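PDB 3U52: phenol hydroxylase component phL from Pseudomonas stutzeri, which probably serves as the helical companion subunit of a multicomponent phenol hydroxylase, an enzyme that hydroxylates aromatic rings. Local coordinates for residues 215-219 with 220-224; 142-146 with 147-151. All coordinates share one frame; numbering follows the deposited sequence.

Contact 2 (142-146 with 147-151) comes first along the chain, at the turn joining helix 126-143 to helix 147-175; contact 1 (215-219 with 220-224) follows, wholly within helix 211-240. Their centres are about 17 Å apart and their nearest atoms about 7 Å, so they do not touch directly. His153, on helix 147-175, ties the connection between the first two helices to helix 211-240: its ND1 gives a hydrogen bond to Val149 O of contact 2, and its NE2 bonds to Thr215 OG1 of contact 1. The centres of contacts 2 and 1 lie about 15 Å and about 8 Å from the centre of this all-helical chain.

Contact 1. Residues 215-219 with 220-224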
# COMPACT_ATOMS: atom_id res chain seq x y z
N THR D 215 -3.67 36.74 -9.27
CA THR D 215 -3.16 35.53 -9.96
C THR D 215 -2.61 35.85 -11.36
O THR D 215 -1.56 35.32 -11.78
CB THR D 215 -4.17 34.34 -9.95
OG1 THR D 215 -3.46 33.15 -10.26
CG2 THR D 215 -5.24 34.48 -11.00
N LEU D 216 -3.33 36.70 -12.09
CA LEU D 216 -2.94 37.19 -13.40
C LEU D 216 -1.56 37.84 -13.36
O LEU D 216 -0.71 37.53 -14.18
CB LEU D 216 -3.97 38.22 -13.91
CG LEU D 216 -3.64 39.04 -15.18
CD1 LEU D 216 -3.54 38.14 -16.38
CD2 LEU D 216 -4.73 40.02 -15.42
N VAL D 217 -1.35 38.77 -12.44
CA VAL D 217 -0.10 39.53 -12.38
C VAL D 217 1.06 38.63 -11.98
O VAL D 217 2.13 38.63 -12.64
CB VAL D 217 -0.20 40.69 -11.36
CG1 VAL D 217 1.14 41.41 -11.24
CG2 VAL D 217 -1.32 41.65 -11.79
N GLN D 218 0.86 37.90 -10.89
CA GLN D 218 1.86 36.96 -10.38
C GLN D 218 2.11 35.73 -11.31
O GLN D 218 3.25 35.46 -11.73
CB GLN D 218 1.46 36.45 -8.99
CG GLN D 218 2.51 35.49 -8.37
CD GLN D 218 3.87 36.21 -8.13
OE1 GLN D 218 4.00 36.89 -7.16
NE2 GLN D 218 4.86 36.01 -9.00
N ASN D 219 1.05 35.00 -11.59
CA ASN D 219 1.18 33.67 -12.18
C ASN D 219 1.26 33.66 -13.70
O ASN D 219 1.72 32.68 -14.26
CB ASN D 219 0.08 32.71 -11.64
CG ASN D 219 0.19 32.47 -10.11
OD1 ASN D 219 -0.80 32.57 -9.38
ND2 ASN D 219 1.40 32.20 -9.62
N ILE D 220 0.81 34.75 -14.37
CA ILE D 220 0.89 34.88 -15.82
C ILE D 220 1.93 35.95 -16.22
O ILE D 220 2.93 35.65 -16.88
CB ILE D 220 -0.50 35.26 -16.53
CG1 ILE D 220 -1.70 34.40 -16.06
CG2 ILE D 220 -0.36 35.25 -18.08
CD1 ILE D 220 -1.44 32.92 -16.10
N LEU D 221 1.70 37.20 -15.81
CA LEU D 221 2.55 38.31 -16.28
C LEU D 221 3.99 38.31 -15.74
O LEU D 221 4.94 38.32 -16.52
CB LEU D 221 1.88 39.67 -16.06
CG LEU D 221 0.48 39.91 -16.67
CD1 LEU D 221 -0.00 41.31 -16.24
CD2 LEU D 221 0.35 39.67 -18.20
N ILE D 222 4.19 38.25 -14.43
CA ILE D 222 5.56 38.24 -13.90
C ILE D 222 6.29 36.91 -14.27
O ILE D 222 7.34 36.92 -14.90
CB ILE D 222 5.57 38.49 -12.39
CG1 ILE D 222 5.17 39.97 -12.09
CG2 ILE D 222 6.95 38.24 -11.83
CD1 ILE D 222 4.71 40.19 -10.68
N ASP D 223 5.68 35.79 -13.91
CA ASP D 223 6.28 34.47 -14.16
C ASP D 223 6.46 34.19 -15.64
O ASP D 223 7.44 33.58 -16.03
CB ASP D 223 5.42 33.36 -13.52
CG ASP D 223 5.43 33.40 -11.97
OD1 ASP D 223 6.11 34.27 -11.34
OD2 ASP D 223 4.71 32.58 -11.35
N GLY D 224 5.52 34.64 -16.47
CA GLY D 224 5.55 34.34 -17.88
C GLY D 224 6.60 35.10 -18.68
O GLY D 224 6.82 34.81 -19.87
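Gln218 and Asp223 meet through their side chains five residues apart. CG of Gln218 lies anti to the backbone N, and a bend at chi2 (64°) swings the amide along the helix, placing NE2 3.2 Å from Asp223 OD1. The N-H is aimed only moderately well, and although the oxygen lies almost in the amide plane, NE2 approaches it from above the carboxylate plane. Gln218 O accepts Asp223 N at 3.3 Å, which keeps the carboxylate close to that carbonyl, Asp223 CG 3.0 Å from Gln218 O. The other oxygen, OD2, makes a salt bridge to Arg160. With an alanine at Asp223, Arg160 would probably lose its acidic mate and Gln218 NE2 this acceptor, although Gln218 also packs on Ala133, Asn136 and Asn137 of helix 126-143.

Five-residue spacing also marks the backbone: helix 211-240 widens into pi-type turns, where Leu221 N bonds to Leu216 O (2.9 Å) and Ile222 N to Val217 O (2.8 Å), the Asp223 N bond being the third of the kind. Leu216 O takes a second donor, Ile220 N, from above its carbonyl plane. Such turns widen a core helix without breaking it, consistent with the ferritin-like bundles of its hydroxylase family.

On the apolar side, Val217 CG1 lies against Ile222 CD1 at 3.8 Å. Leu216 CD1 meets Ile220 CG1 only loosely, at 4.2 Å. Trp285 and Trp289 of helix 276-302 pack on Leu216 and Val217, while Met268 of helix 251-274 covers Leu216 and Ile220. From Thr215 one turn on to Asn219, OG1 gives a bond to OD1 of 2.9 Å, on a lone pair. That oxygen also accepts from Asn137 ND2, and the threonine hydroxyl is bonded to His153 NE2.

Contact 2. Residues 142-146 with 147-151; sequences GDATA and TTVSQ
Ala146 O receives Ser150 N at 2.9 Å, the bond that makes the first turn of helix 147-175. Ala146 is at the N-cap position, but as an alanine it has no side-chain acceptor for the first-turn N-H groups; its carbonyl takes the first helical bond, and Val149 N adds a weak one at 3.1 Å. The methyl of Ala146 lies beside the turn, CB 4.1 Å from Val149 CG2. The other branch of that valine, CG1, stands anti to the backbone N, and this chi1 of 175° carries it against Ala144 CB, at 3.6 Å, closing the turn with a small apolar patch. Ser150 turns its hydroxyl back over the start of the helix, chi1 61°, where a water joins it to Thr145: the water lies 2.9 Å from Ser150 OG and donates to Thr145 O at 3.3 Å.

This is a tight helix-to-helix connection, in which Ala144 leaves helix 126-143 and Ala146 opens the next. Trp211 of helix 211-240 packs on both Ala144 and Val149, Trp70 covers Ala146, and an aromatic side chain of another protein chain lies on Ser150, so the turn is wedged between neighbouring helices, a loop and a second subunit.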
# COMPACT_ATOMS: atom_id res chain seq x y z
N GLY D 142 -6.72 31.35 -0.05
CA GLY D 142 -7.64 31.72 1.01
C GLY D 142 -8.87 32.47 0.51
O GLY D 142 -9.89 32.48 1.21
N ASP D 143 -8.77 33.12 -0.65
CA ASP D 143 -9.86 33.99 -1.20
C ASP D 143 -10.75 33.39 -2.28
O ASP D 143 -11.91 33.77 -2.36
CB ASP D 143 -9.30 35.30 -1.76
CG ASP D 143 -8.90 36.29 -0.66
OD1 ASP D 143 -9.08 35.98 0.52
OD2 ASP D 143 -8.43 37.39 -0.99
N ALA D 144 -10.18 32.49 -3.09
CA ALA D 144 -10.91 31.84 -4.17
C ALA D 144 -11.97 30.89 -3.59
O ALA D 144 -11.69 30.21 -2.62
CB ALA D 144 -9.91 31.04 -5.07
N THR D 145 -13.16 30.82 -4.18
CA THR D 145 -14.23 30.01 -3.59
C THR D 145 -14.19 28.51 -4.04
O THR D 145 -14.43 27.62 -3.23
CB THR D 145 -15.65 30.63 -3.81
OG1 THR D 145 -15.82 30.93 -5.20
CG2 THR D 145 -15.80 31.92 -3.02
N ALA D 146 -13.87 28.24 -5.29
CA ALA D 146 -13.92 26.88 -5.81
C ALA D 146 -12.69 26.10 -5.36
O ALA D 146 -11.56 26.60 -5.41
CB ALA D 146 -13.99 26.93 -7.31
N THR D 147 -12.90 24.88 -4.88
CA THR D 147 -11.77 23.97 -4.50
C THR D 147 -10.80 23.74 -5.65
O THR D 147 -9.62 23.71 -5.41
CB THR D 147 -12.26 22.64 -3.90
OG1 THR D 147 -12.91 22.96 -2.67
CG2 THR D 147 -11.09 21.68 -3.60
N THR D 148 -11.30 23.64 -6.88
CA THR D 148 -10.46 23.43 -8.07
C THR D 148 -9.50 24.59 -8.23
O THR D 148 -8.36 24.40 -8.64
CB THR D 148 -11.27 23.28 -9.39
OG1 THR D 148 -12.15 24.40 -9.55
CG2 THR D 148 -12.11 22.00 -9.43
N VAL D 149 -9.96 25.80 -7.89
CA VAL D 149 -9.10 26.99 -8.03
C VAL D 149 -8.20 27.17 -6.82
O VAL D 149 -7.00 27.37 -6.98
CB VAL D 149 -9.97 28.24 -8.27
CG1 VAL D 149 -9.11 29.51 -8.28
CG2 VAL D 149 -10.80 28.06 -9.58
N SER D 150 -8.73 27.08 -5.60
CA SER D 150 -7.86 27.29 -4.43
C SER D 150 -6.76 26.19 -4.28
O SER D 150 -5.62 26.48 -3.88
CB SER D 150 -8.70 27.42 -3.16
OG SER D 150 -9.45 26.20 -2.98
N GLN D 151 -7.07 24.94 -4.64
CA GLN D 151 -6.01 23.93 -4.51
C GLN D 151 -4.87 24.21 -5.49
O GLN D 151 -3.74 24.01 -5.16
CB GLN D 151 -6.53 22.50 -4.58
CG GLN D 151 -6.80 21.98 -5.95
CD GLN D 151 -7.26 20.50 -5.93
OE1 GLN D 151 -8.18 20.10 -6.67
NE2 GLN D 151 -6.60 19.70 -5.13
O HOH W 1 -11.94 26.39 -1.53